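Long-range contacts in response regulator (Colwellia psychrerythraea, PDB 3EQZ), which probably acts as a molecular switch in signalling, as expected of a response regulator built on a CheY-like receiver domain: residues B[79-83]-B[107-111]; B[43-47]-B[73-77]. All coordinates share one frame; numbering follows the deposited sequence.

Contact 1: B[79-83]-B[107-111]; sequences LISGY and TKPIN
Ile80 lays its CG2 branch across Lys108 and Ile110, crossing each side chain at about a right angle. With CG1 beside the backbone N (chi1 -55°), its CG2 stands anti to that N and lies 3.5 Å from Ile110 CD1 and 3.6 Å from Lys108 CD. Ile80 CD1 touches the same methyl of Ile110, and a beta-branched residue suits this place in a strand, where Leu19 of helix 13-23 and Ile51 also pack on it. Ser81 turns its carbonyl to the 107-111 segment: Lys108 N donates to Ser81 O over 2.9 Å in a bent bond (141° at the hydrogen), though that oxygen is less surely placed. At Gly82 the backbones come close, its CA 4.8 Å from Lys108 CA, and Lys108 CB lies 4.0 Å from Gly82 N. Tyr83 closes the contact through a water that accepts from Tyr83 N and donates to Lys108 O. Beside it, Tyr83 CB meets Thr107 CG2 at 4.0 Å, while the phenol ring leads away.

The aliphatic part of Lys108 thus rests on Ile80, and its NZ reaches Asp53 OD1 in a salt bridge. A lysine followed by a cis proline, here Pro109, and directed at a strand-end aspartate is characteristic of receiver domains. The packing of the lysine's aliphatic part on Ile80 probably helps position its charged end in the family's acidic pocket.

Contact 2: B[43-47]-B[73-77]; sequences SLNKQ and SPASL
The loop 43-47 passes along 73-77 with Lys46 CA 4.6 Å from Ala75 CA, close enough for a CA-H...O contact in which Asn45 O lies 3.5 Å from Ala75 CA. The ring of Pro74 lies against the peptide that follows Asn45, its CG 3.6 Å from Lys46 N; a compact, rigid ring suits so close an approach to backbone. Leu44 sends CB to Ala75 CB (4.1 Å) and CD1 to Ser73 OG. The small Ala75 leaves the leucine room to come in. With its hydroxyl anti to the backbone N (chi1 -178°), Ser73 also receives a weak bond from Ala75 N to its OG, 3.3 Å long.

Two waters join the loops where their polar atoms do not meet directly. One donates to Lys46 O (2.7 Å) and accepts from Ser76 OG (2.7 Å). The other lies among Lys46 O, Pro74 O and Ser76 OG, though it cannot donate to every acceptor around it at once.

Around this surface contact, Leu44 packs on Leu68 of helix 60-70 and on Ile50 of strand 49-53. Ile50 also receives Ala75, and Ser76 enters the sheet between strands 49-53 and 101-107.

How the contacts relate
From the N terminus the chain runs through two strands and two helices before reaching 43-47, where contact 2 opens. Strand 49-53 and helix 60-70 follow, and the chain returns at 73-77 to close that loop just as strand 76-81 begins. Contact 1 then opens at the far end of the same strand and closes, after helix 87-97 and strand 101-107, ahead of helix 112-124. The two loops follow in series, neither nesting nor crossing. Their centres lie about 22 Å apart, on opposite sides of the chain's centre. Together they tie strand 76-81 at its start to the loop before strand 49-53, and at its end to the loop after strand 101-107.

Contact 1: B[79-83]-B[107-111]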
ATOM      1  N   LEU B  79      -4.604 -12.634 -10.873  1.00 26.94           N
ATOM      2  CA  LEU B  79      -5.234 -12.615  -9.589  1.00 28.33           C
ATOM      3  C   LEU B  79      -6.531 -11.868  -9.652  1.00 29.36           C
ATOM      4  O   LEU B  79      -6.625 -10.821 -10.275  1.00 30.33           O
ATOM      5  CB  LEU B  79      -4.347 -11.969  -8.541  1.00 27.39           C
ATOM      6  CG  LEU B  79      -2.945 -12.522  -8.397  1.00 28.87           C
ATOM      7  CD1 LEU B  79      -2.175 -11.573  -7.461  1.00 29.78           C
ATOM      8  CD2 LEU B  79      -2.972 -13.998  -7.811  1.00 24.58           C
ATOM      9  N   ILE B  80      -7.535 -12.390  -8.970  1.00 31.16           N
ATOM     10  CA  ILE B  80      -8.843 -11.769  -8.999  1.00 33.33           C
ATOM     11  C   ILE B  80      -9.365 -11.565  -7.611  1.00 35.27           C
ATOM     12  O   ILE B  80      -9.185 -12.432  -6.764  1.00 34.28           O
ATOM     13  CB  ILE B  80      -9.826 -12.594  -9.812  1.00 34.60           C
ATOM     14  CG1 ILE B  80      -9.220 -12.819 -11.234  1.00 33.43           C
ATOM     15  CG2 ILE B  80     -11.179 -11.800  -9.874  1.00 34.35           C
ATOM     16  CD1 ILE B  80     -10.186 -13.310 -12.274  1.00 37.76           C
ATOM     17  N   SER B  81      -9.963 -10.385  -7.375  1.00 37.92           N
ATOM     18  CA  SER B  81     -10.519 -10.024  -6.052  1.00 41.47           C
ATOM     19  C   SER B  81     -11.113  -8.622  -6.062  1.00 42.81           C
ATOM     20  O   SER B  81     -10.820  -7.840  -6.969  1.00 43.15           O
ATOM     21  CB  SER B  81      -9.375 -10.023  -5.014  1.00 40.13           C
ATOM     22  OG  SER B  81      -9.890 -10.208  -3.707  1.00 43.39           O
ATOM     23  N   GLY B  82     -11.875  -8.255  -5.029  1.00 45.79           N
ATOM     24  CA  GLY B  82     -12.148  -6.798  -4.757  1.00 48.26           C
ATOM     25  C   GLY B  82     -10.911  -5.871  -4.677  1.00 50.79           C
ATOM     26  O   GLY B  82      -9.861  -6.238  -4.128  1.00 50.53           O
ATOM     27  N   TYR B  83     -10.997  -4.652  -5.229  1.00 53.23           N
ATOM     28  CA  TYR B  83      -9.913  -3.647  -5.013  1.00 55.08           C
ATOM     29  C   TYR B  83      -9.640  -3.518  -3.513  1.00 55.26           C
ATOM     30  O   TYR B  83      -8.490  -3.466  -3.077  1.00 54.53           O
ATOM     31  CB  TYR B  83     -10.290  -2.256  -5.561  1.00 55.72           C
ATOM     32  CG  TYR B  83      -9.196  -1.219  -5.388  1.00 57.90           C
ATOM     33  CD1 TYR B  83      -8.259  -0.997  -6.392  1.00 60.14           C
ATOM     34  CD2 TYR B  83      -9.095  -0.466  -4.210  1.00 61.69           C
ATOM     35  CE1 TYR B  83      -7.249  -0.052  -6.236  1.00 62.78           C
ATOM     36  CE2 TYR B  83      -8.089   0.480  -4.034  1.00 62.54           C
ATOM     37  CZ  TYR B  83      -7.169   0.684  -5.054  1.00 64.10           C
ATOM     38  OH  TYR B  83      -6.166   1.621  -4.892  1.00 65.27           O
ATOM     39  N   THR B 107     -10.336  -6.650 -10.598  1.00 37.08           N
ATOM     40  CA  THR B 107     -11.219  -6.447  -9.461  1.00 40.00           C
ATOM     41  C   THR B 107     -12.538  -7.123  -9.733  1.00 41.17           C
ATOM     42  O   THR B 107     -12.962  -7.281 -10.892  1.00 41.00           O
ATOM     43  CB  THR B 107     -11.446  -4.950  -9.176  1.00 40.67           C
ATOM     44  OG1 THR B 107     -12.071  -4.356 -10.317  1.00 44.00           O
ATOM     45  CG2 THR B 107     -10.107  -4.238  -9.010  1.00 40.73           C
ATOM     46  N   LYS B 108     -13.161  -7.576  -8.657  1.00 41.78           N
ATOM     47  CA  LYS B 108     -14.497  -8.065  -8.731  1.00 43.76           C
ATOM     48  C   LYS B 108     -15.459  -6.931  -8.308  1.00 44.25           C
ATOM     49  O   LYS B 108     -15.046  -5.994  -7.609  1.00 44.01           O
ATOM     50  CB  LYS B 108     -14.624  -9.255  -7.813  1.00 44.91           C
ATOM     51  CG  LYS B 108     -14.555 -10.542  -8.538  1.00 45.65           C
ATOM     52  CD  LYS B 108     -14.057 -11.603  -7.639  1.00 46.43           C
ATOM     53  CE  LYS B 108     -15.067 -11.931  -6.636  1.00 47.00           C
ATOM     54  NZ  LYS B 108     -14.738 -13.209  -5.940  1.00 49.05           N
ATOM     55  N   PRO B 109     -16.705  -6.955  -8.827  1.00 44.37           N
ATOM     56  CA  PRO B 109     -17.092  -7.935  -9.842  1.00 44.15           C
ATOM     57  C   PRO B 109     -16.422  -7.620 -11.170  1.00 43.38           C
ATOM     58  O   PRO B 109     -16.116  -6.466 -11.527  1.00 41.72           O
ATOM     59  CB  PRO B 109     -18.621  -7.764  -9.970  1.00 44.02           C
ATOM     60  CG  PRO B 109     -18.835  -6.326  -9.623  1.00 45.38           C
ATOM     61  CD  PRO B 109     -17.698  -5.878  -8.694  1.00 44.39           C
ATOM     62  N   ILE B 110     -16.245  -8.690 -11.897  1.00 43.29           N
ATOM     63  CA  ILE B 110     -15.376  -8.722 -13.026  1.00 43.83           C
ATOM     64  C   ILE B 110     -15.948  -7.934 -14.208  1.00 41.92           C
ATOM     65  O   ILE B 110     -17.128  -8.037 -14.488  1.00 41.48           O
ATOM     66  CB  ILE B 110     -15.188 -10.225 -13.389  1.00 44.25           C
ATOM     67  CG1 ILE B 110     -13.803 -10.463 -13.938  1.00 45.85           C
ATOM     68  CG2 ILE B 110     -16.291 -10.703 -14.261  1.00 46.40           C
ATOM     69  CD1 ILE B 110     -12.927 -11.050 -12.858  1.00 45.87           C
ATOM     70  N   ASN B 111     -15.114  -7.144 -14.879  1.00 40.61           N
ATOM     71  CA  ASN B 111     -15.510  -6.530 -16.151  1.00 40.63           C
ATOM     72  C   ASN B 111     -15.229  -7.551 -17.250  1.00 40.06           C
ATOM     73  O   ASN B 111     -14.081  -7.813 -17.608  1.00 39.68           O
ATOM     74  CB  ASN B 111     -14.785  -5.186 -16.394  1.00 40.43           C
ATOM     75  CG  ASN B 111     -15.230  -4.529 -17.684  1.00 42.40           C
ATOM     76  OD1 ASN B 111     -15.338  -5.177 -18.703  1.00 42.80           O
ATOM     77  ND2 ASN B 111     -15.508  -3.247 -17.638  1.00 43.60           N
TER
HETATM   78  O   HOH W   1     -13.450  -3.563  -6.567  1.00 51.37           O

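Contact 2: B[43-47]-B[73-77]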
ATOM      1  N   SER B  43       1.583 -30.108 -11.052  1.00 43.73           N
ATOM      2  CA  SER B  43       2.851 -29.397 -11.306  1.00 45.40           C
ATOM      3  C   SER B  43       2.720 -28.650 -12.650  1.00 44.75           C
ATOM      4  O   SER B  43       2.307 -29.199 -13.656  1.00 45.00           O
ATOM      5  CB  SER B  43       4.103 -30.319 -11.242  1.00 46.42           C
ATOM      6  OG  SER B  43       4.490 -30.665  -9.893  1.00 47.18           O
ATOM      7  N   LEU B  44       3.023 -27.373 -12.629  1.00 44.12           N
ATOM      8  CA  LEU B  44       2.665 -26.535 -13.730  1.00 43.72           C
ATOM      9  C   LEU B  44       3.840 -26.178 -14.625  1.00 42.43           C
ATOM     10  O   LEU B  44       4.983 -26.205 -14.194  1.00 41.99           O
ATOM     11  CB  LEU B  44       2.017 -25.284 -13.155  1.00 43.98           C
ATOM     12  CG  LEU B  44       0.948 -25.726 -12.160  1.00 46.22           C
ATOM     13  CD1 LEU B  44       0.600 -24.592 -11.220  1.00 49.30           C
ATOM     14  CD2 LEU B  44      -0.279 -26.278 -12.901  1.00 42.91           C
ATOM     15  N   ASN B  45       3.543 -25.826 -15.870  1.00 40.96           N
ATOM     16  CA  ASN B  45       4.588 -25.469 -16.798  1.00 40.90           C
ATOM     17  C   ASN B  45       4.635 -23.970 -17.063  1.00 39.21           C
ATOM     18  O   ASN B  45       3.726 -23.230 -16.745  1.00 37.82           O
ATOM     19  CB  ASN B  45       4.429 -26.227 -18.130  1.00 42.52           C
ATOM     20  CG  ASN B  45       4.063 -27.678 -17.929  1.00 46.26           C
ATOM     21  OD1 ASN B  45       4.758 -28.406 -17.203  1.00 47.88           O
ATOM     22  ND2 ASN B  45       2.935 -28.103 -18.544  1.00 48.77           N
ATOM     23  N   LYS B  46       5.715 -23.556 -17.688  1.00 38.29           N
ATOM     24  CA  LYS B  46       5.942 -22.197 -18.029  1.00 37.93           C
ATOM     25  C   LYS B  46       4.795 -21.667 -18.872  1.00 37.14           C
ATOM     26  O   LYS B  46       4.437 -20.510 -18.741  1.00 38.11           O
ATOM     27  CB  LYS B  46       7.293 -22.080 -18.735  1.00 38.00           C
ATOM     28  CG  LYS B  46       7.887 -20.725 -18.732  1.00 40.20           C
ATOM     29  CD  LYS B  46       9.221 -20.767 -19.455  1.00 41.13           C
ATOM     30  CE  LYS B  46      10.280 -21.408 -18.568  1.00 41.94           C
ATOM     31  NZ  LYS B  46      11.735 -21.297 -19.041  1.00 37.98           N
ATOM     32  N   GLN B  47       4.182 -22.510 -19.696  1.00 35.59           N
ATOM     33  CA  GLN B  47       3.104 -22.060 -20.602  1.00 35.62           C
ATOM     34  C   GLN B  47       1.698 -22.105 -19.998  1.00 33.34           C
ATOM     35  O   GLN B  47       0.734 -21.641 -20.619  1.00 32.02           O
ATOM     36  CB  GLN B  47       3.145 -22.865 -21.941  1.00 36.84           C
ATOM     37  CG  GLN B  47       4.599 -23.295 -22.370  1.00 43.75           C
ATOM     38  CD  GLN B  47       4.988 -24.708 -21.779  1.00 52.48           C
ATOM     39  OE1 GLN B  47       4.397 -25.742 -22.152  1.00 58.18           O
ATOM     40  NE2 GLN B  47       5.954 -24.738 -20.863  1.00 53.90           N
ATOM     41  N   SER B  73       6.954 -22.161  -9.062  1.00 36.41           N
ATOM     42  CA  SER B  73       6.181 -22.295 -10.275  1.00 34.79           C
ATOM     43  C   SER B  73       6.559 -21.261 -11.348  1.00 33.81           C
ATOM     44  O   SER B  73       6.736 -20.067 -11.070  1.00 32.22           O
ATOM     45  CB  SER B  73       4.687 -22.223  -9.958  1.00 35.22           C
ATOM     46  OG  SER B  73       3.875 -22.395 -11.124  1.00 34.82           O
ATOM     47  N   PRO B  74       6.670 -21.731 -12.594  1.00 33.64           N
ATOM     48  CA  PRO B  74       7.017 -20.850 -13.691  1.00 33.20           C
ATOM     49  C   PRO B  74       5.754 -20.341 -14.414  1.00 32.22           C
ATOM     50  O   PRO B  74       5.859 -19.578 -15.369  1.00 32.37           O
ATOM     51  CB  PRO B  74       7.886 -21.770 -14.588  1.00 32.57           C
ATOM     52  CG  PRO B  74       7.208 -23.114 -14.463  1.00 33.45           C
ATOM     53  CD  PRO B  74       6.676 -23.161 -13.015  1.00 35.12           C
ATOM     54  N   ALA B  75       4.571 -20.726 -13.935  1.00 30.26           N
ATOM     55  CA  ALA B  75       3.329 -20.476 -14.655  1.00 29.92           C
ATOM     56  C   ALA B  75       2.960 -18.978 -14.612  1.00 28.83           C
ATOM     57  O   ALA B  75       3.388 -18.284 -13.736  1.00 28.56           O
ATOM     58  CB  ALA B  75       2.163 -21.324 -14.060  1.00 29.78           C
ATOM     59  N   SER B  76       2.202 -18.493 -15.588  1.00 28.72           N
ATOM     60  CA  SER B  76       1.705 -17.102 -15.536  1.00 28.37           C
ATOM     61  C   SER B  76       0.535 -17.093 -14.586  1.00 27.50           C
ATOM     62  O   SER B  76      -0.283 -18.051 -14.568  1.00 26.56           O
ATOM     63  CB  SER B  76       1.222 -16.618 -16.893  1.00 27.72           C
ATOM     64  OG  SER B  76       2.271 -16.633 -17.826  1.00 33.38           O
ATOM     65  N   LEU B  77       0.426 -16.004 -13.821  1.00 26.39           N
ATOM     66  CA  LEU B  77      -0.594 -15.887 -12.812  1.00 26.03           C
ATOM     67  C   LEU B  77      -1.464 -14.633 -12.982  1.00 26.77           C
ATOM     68  O   LEU B  77      -0.944 -13.507 -13.176  1.00 25.70           O
ATOM     69  CB  LEU B  77       0.063 -15.926 -11.434  1.00 27.43           C
ATOM     70  CG  LEU B  77      -0.773 -15.916 -10.164  1.00 29.19           C
ATOM     71  CD1 LEU B  77      -1.625 -17.133 -10.127  1.00 25.28           C
ATOM     72  CD2 LEU B  77       0.170 -15.849  -8.947  1.00 29.88           C
TER
HETATM   73  O   HOH W   2       5.034 -17.924 -17.154  1.00 40.52           O
HETATM   74  O   HOH W   3       2.251 -18.908 -19.206  1.00 45.00           O